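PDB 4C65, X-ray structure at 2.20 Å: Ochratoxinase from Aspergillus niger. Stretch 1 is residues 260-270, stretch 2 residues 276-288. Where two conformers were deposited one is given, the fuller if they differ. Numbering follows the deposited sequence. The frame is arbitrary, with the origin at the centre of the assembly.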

# COMPACT_ATOMS: atom_id res chain seq x y z
N CYS A 260 30.41 -21.11 -4.23
CA CYS A 260 29.41 -22.17 -4.16
C CYS A 260 30.11 -23.53 -4.03
O CYS A 260 31.17 -23.71 -4.58
CB CYS A 260 28.52 -22.17 -5.40
SG CYS A 260 27.56 -20.67 -5.61
N LYS A 261 29.52 -24.43 -3.25
CA LYS A 261 30.15 -25.69 -2.91
C LYS A 261 29.43 -26.87 -3.49
O LYS A 261 29.87 -27.99 -3.35
CB LYS A 261 30.31 -25.82 -1.41
CG LYS A 261 31.30 -24.83 -0.83
CD LYS A 261 32.73 -25.06 -1.34
CE LYS A 261 33.67 -25.42 -0.22
NZ LYS A 261 34.23 -26.80 -0.33
N SER A 262 28.33 -26.63 -4.17
CA SER A 262 27.60 -27.69 -4.84
C SER A 262 27.05 -27.14 -6.15
O SER A 262 26.54 -26.03 -6.19
CB SER A 262 26.48 -28.18 -3.91
OG SER A 262 25.64 -29.14 -4.55
N LEU A 263 27.19 -27.88 -7.23
CA LEU A 263 26.69 -27.42 -8.51
C LEU A 263 25.74 -28.45 -9.05
O LEU A 263 26.02 -29.66 -8.98
CB LEU A 263 27.82 -27.22 -9.50
CG LEU A 263 28.88 -26.23 -9.07
CD1 LEU A 263 30.01 -26.21 -10.10
CD2 LEU A 263 28.31 -24.84 -8.87
N GLU A 264 24.65 -27.97 -9.64
CA GLU A 264 23.65 -28.85 -10.21
C GLU A 264 23.65 -28.80 -11.74
O GLU A 264 23.86 -27.74 -12.31
CB GLU A 264 22.28 -28.51 -9.65
CG GLU A 264 22.31 -27.96 -8.25
CD GLU A 264 22.69 -29.10 -7.32
OE1 GLU A 264 22.00 -30.16 -7.40
OE2 GLU A 264 23.64 -28.96 -6.51
N HIS A 265 23.39 -29.95 -12.35
CA HIS A 265 23.37 -30.12 -13.79
C HIS A 265 24.76 -30.05 -14.38
O HIS A 265 25.25 -31.04 -14.95
CB HIS A 265 22.43 -29.11 -14.47
CG HIS A 265 21.16 -28.86 -13.71
ND1 HIS A 265 20.26 -29.85 -13.43
CD2 HIS A 265 20.68 -27.73 -13.14
CE1 HIS A 265 19.27 -29.36 -12.71
NE2 HIS A 265 19.49 -28.07 -12.53
N VAL A 266 25.38 -28.88 -14.27
CA VAL A 266 26.76 -28.67 -14.67
C VAL A 266 27.01 -29.11 -16.09
O VAL A 266 28.09 -29.60 -16.42
CB VAL A 266 27.75 -29.36 -13.72
CG1 VAL A 266 28.93 -28.44 -13.46
CG2 VAL A 266 27.13 -29.70 -12.37
N SER A 267 26.05 -28.84 -16.96
CA SER A 267 26.02 -29.38 -18.32
C SER A 267 27.24 -29.08 -19.21
O SER A 267 27.51 -29.85 -20.13
CB SER A 267 24.75 -28.91 -19.03
OG SER A 267 23.61 -29.27 -18.27
N TYR A 268 27.94 -27.98 -18.98
CA TYR A 268 29.09 -27.63 -19.82
C TYR A 268 30.40 -27.67 -19.05
O TYR A 268 31.35 -26.94 -19.36
CB TYR A 268 28.86 -26.26 -20.52
CG TYR A 268 27.83 -26.35 -21.61
CD1 TYR A 268 28.18 -26.69 -22.91
CD2 TYR A 268 26.49 -26.15 -21.33
CE1 TYR A 268 27.23 -26.81 -23.91
CE2 TYR A 268 25.53 -26.29 -22.31
CZ TYR A 268 25.91 -26.61 -23.59
OH TYR A 268 24.94 -26.73 -24.55
N ALA A 269 30.45 -28.50 -18.02
CA ALA A 269 31.69 -28.74 -17.30
C ALA A 269 32.68 -29.38 -18.24
O ALA A 269 32.36 -30.33 -18.94
CB ALA A 269 31.45 -29.65 -16.12
N ASP A 270 33.88 -28.84 -18.28
CA ASP A 270 34.96 -29.37 -19.10
C ASP A 270 36.15 -29.60 -18.20
O ASP A 270 36.01 -29.51 -16.98
CB ASP A 270 35.31 -28.40 -20.22
CG ASP A 270 35.69 -27.03 -19.71
OD1 ASP A 270 35.80 -26.82 -18.49
OD2 ASP A 270 35.88 -26.13 -20.57
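Stretch 2 (276-288) LMKEKGILYVATR

How does the backbone of stretch 2 run beside that of stretch 1? Stretch 2 opens in a helix that began earlier in the chain, leaves helical geometry at Gly 281, where phi is positive (69°), and extends into a strand from Leu 283 to Val 285. This strand lies parallel to stretch 1, pairing Ser 262 with Leu 283, Leu 263 with Tyr 284 and Glu 264 with Val 285, at CA-CA distances of 4.4, 5.4 and 4.9 Å. Stretch 1 turns a corner at Glu 264 and then forms a type I turn from Val 266 to Ala 269.

What holds the two backbones in this register? Four hydrogen bonds alternate in direction, as parallel pairing requires. Leu 283 N donates to Lys 261 O (2.8 Å) in a nearly straight bond, and Leu 263 N returns one to Leu 283 O (2.9 Å). Val 285 N then donates to Leu 263 O (3.0 Å), and His 265 N to Val 285 O (2.8 Å). Leu 263, Leu 283 and Val 285 each use both N and O: Leu 263 bridges Leu 283 and Val 285, Leu 283 bridges Lys 261 and Leu 263, and Val 285 bridges Leu 263 and His 265. Short CA-H...O approaches supplement the ladder, including Glu 264 CA to Val 285 O at 3.3 Å.

How are the ends of the pairing secured? At the start, the Lys 261 side chain brings its amine back to the helix exit, where NZ donates to Lys 280 O and to Gly 281 O, each at 3.0 Å. At the other end, the CA-to-CB bond of His 265 points away from stretch 2, yet its ring still reaches Thr 287: ND1 donates to Thr 287 OG1 at 2.6 Å, with OG1 near the ring plane at its edge. Thr 287 OG1 in turn donates to its neighbour Ala 286 O (2.7 Å).

Which side chains pack on the two faces of the sheet? Leu 263 and Tyr 284 share one face. Leu 263 CG meets Ile 282 CG2 at 3.8 Å, and Leu 263 CD1 touches Met 277 CE, also at 3.8 Å, so this leucine links strand to helix. Beyond the corner, Val 266 covers one face of the Tyr 284 ring, its CB 3.7 Å from Tyr 284 CZ and its CG2 almost directly above the ring centre, while Ala 269 CB approaches the edge at Tyr 284 CE2 (4.0 Å). Ser 262, Glu 264, Leu 283 and Val 285 occupy the other face, where Ser 262 OG donates to Glu 264 OE2 (2.8 Å) and Glu 264 OE1 lies 3.4 Å from Val 285 CB.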

# COMPACT_ATOMS: atom_id res chain seq x y z
N LEU A 276 39.00 -27.50 -11.15
CA LEU A 276 38.59 -26.51 -10.17
C LEU A 276 37.73 -27.12 -9.08
O LEU A 276 37.88 -26.77 -7.90
CB LEU A 276 37.83 -25.33 -10.82
CG LEU A 276 38.69 -24.22 -11.40
CD1 LEU A 276 37.82 -23.24 -12.18
CD2 LEU A 276 39.45 -23.48 -10.32
N MET A 277 36.80 -27.98 -9.47
CA MET A 277 35.88 -28.56 -8.50
C MET A 277 36.59 -29.51 -7.54
O MET A 277 36.25 -29.59 -6.36
CB MET A 277 34.74 -29.29 -9.22
CG MET A 277 33.76 -28.34 -9.91
SD MET A 277 32.48 -29.24 -10.80
CE MET A 277 31.39 -29.70 -9.44
N LYS A 278 37.60 -30.22 -8.05
CA LYS A 278 38.45 -31.07 -7.21
C LYS A 278 39.27 -30.23 -6.26
O LYS A 278 39.32 -30.52 -5.08
CB LYS A 278 39.39 -31.90 -8.07
CG LYS A 278 38.73 -33.13 -8.65
CD LYS A 278 39.76 -34.13 -9.13
CE LYS A 278 40.37 -33.70 -10.45
NZ LYS A 278 41.67 -34.40 -10.70
N GLU A 279 39.90 -29.19 -6.80
CA GLU A 279 40.76 -28.26 -6.07
C GLU A 279 40.02 -27.63 -4.91
O GLU A 279 40.52 -27.58 -3.80
CB GLU A 279 41.23 -27.15 -7.03
CG GLU A 279 42.68 -27.12 -7.44
CD GLU A 279 42.87 -26.16 -8.62
OE1 GLU A 279 42.42 -24.99 -8.42
OE2 GLU A 279 43.41 -26.55 -9.71
N LYS A 280 38.81 -27.17 -5.16
CA LYS A 280 38.04 -26.43 -4.16
C LYS A 280 37.02 -27.27 -3.39
O LYS A 280 36.34 -26.75 -2.52
CB LYS A 280 37.33 -25.28 -4.85
CG LYS A 280 38.28 -24.23 -5.43
CD LYS A 280 37.48 -23.21 -6.22
CE LYS A 280 38.34 -22.06 -6.69
NZ LYS A 280 38.89 -21.23 -5.59
N GLY A 281 36.91 -28.55 -3.71
CA GLY A 281 36.01 -29.44 -2.97
C GLY A 281 34.56 -29.11 -3.24
O GLY A 281 33.77 -28.95 -2.32
N ILE A 282 34.22 -29.02 -4.52
CA ILE A 282 32.89 -28.67 -4.93
C ILE A 282 32.16 -29.91 -5.41
O ILE A 282 32.69 -30.67 -6.21
CB ILE A 282 32.91 -27.62 -6.04
CG1 ILE A 282 33.74 -26.40 -5.58
CG2 ILE A 282 31.48 -27.20 -6.41
CD1 ILE A 282 33.95 -25.33 -6.63
N LEU A 283 30.93 -30.10 -4.93
CA LEU A 283 30.17 -31.29 -5.22
C LEU A 283 29.49 -31.17 -6.59
O LEU A 283 28.99 -30.10 -6.95
CB LEU A 283 29.12 -31.52 -4.15
CG LEU A 283 28.36 -32.85 -4.21
CD1 LEU A 283 29.30 -34.02 -3.95
CD2 LEU A 283 27.27 -32.84 -3.18
N TYR A 284 29.49 -32.29 -7.34
CA TYR A 284 28.88 -32.39 -8.65
C TYR A 284 27.60 -33.22 -8.54
O TYR A 284 27.65 -34.40 -8.19
CB TYR A 284 29.84 -33.07 -9.62
CG TYR A 284 29.54 -32.94 -11.12
CD1 TYR A 284 28.45 -33.57 -11.71
CD2 TYR A 284 30.41 -32.25 -11.96
CE1 TYR A 284 28.22 -33.48 -13.08
CE2 TYR A 284 30.19 -32.14 -13.32
CZ TYR A 284 29.10 -32.76 -13.89
OH TYR A 284 28.87 -32.66 -15.24
N VAL A 285 26.47 -32.60 -8.88
CA VAL A 285 25.19 -33.27 -8.90
C VAL A 285 24.60 -33.14 -10.29
O VAL A 285 24.06 -32.10 -10.66
CB VAL A 285 24.24 -32.66 -7.87
CG1 VAL A 285 22.91 -33.41 -7.85
CG2 VAL A 285 24.90 -32.69 -6.50
N ALA A 286 24.66 -34.23 -11.05
CA ALA A 286 24.36 -34.19 -12.48
C ALA A 286 22.86 -34.02 -12.83
O ALA A 286 22.53 -33.34 -13.78
CB ALA A 286 24.93 -35.43 -13.17
N THR A 287 21.99 -34.63 -12.02
CA THR A 287 20.55 -34.75 -12.33
C THR A 287 20.30 -35.23 -13.75
O THR A 287 19.59 -34.60 -14.51
CB THR A 287 19.74 -33.47 -12.02
OG1 THR A 287 20.08 -32.44 -12.95
CG2 THR A 287 20.02 -32.96 -10.62
N ARG A 288 20.88 -36.38 -14.09
CA ARG A 288 20.78 -36.91 -15.44
C ARG A 288 19.36 -37.33 -15.76
O ARG A 288 18.97 -37.32 -16.92
CB ARG A 288 21.76 -38.08 -15.65
CG ARG A 288 21.78 -38.68 -17.06
CD ARG A 288 22.23 -37.69 -18.12
NE ARG A 288 22.06 -38.23 -19.46
CZ ARG A 288 22.44 -37.60 -20.58
NH1 ARG A 288 23.00 -36.39 -20.53
NH2 ARG A 288 22.26 -38.18 -21.75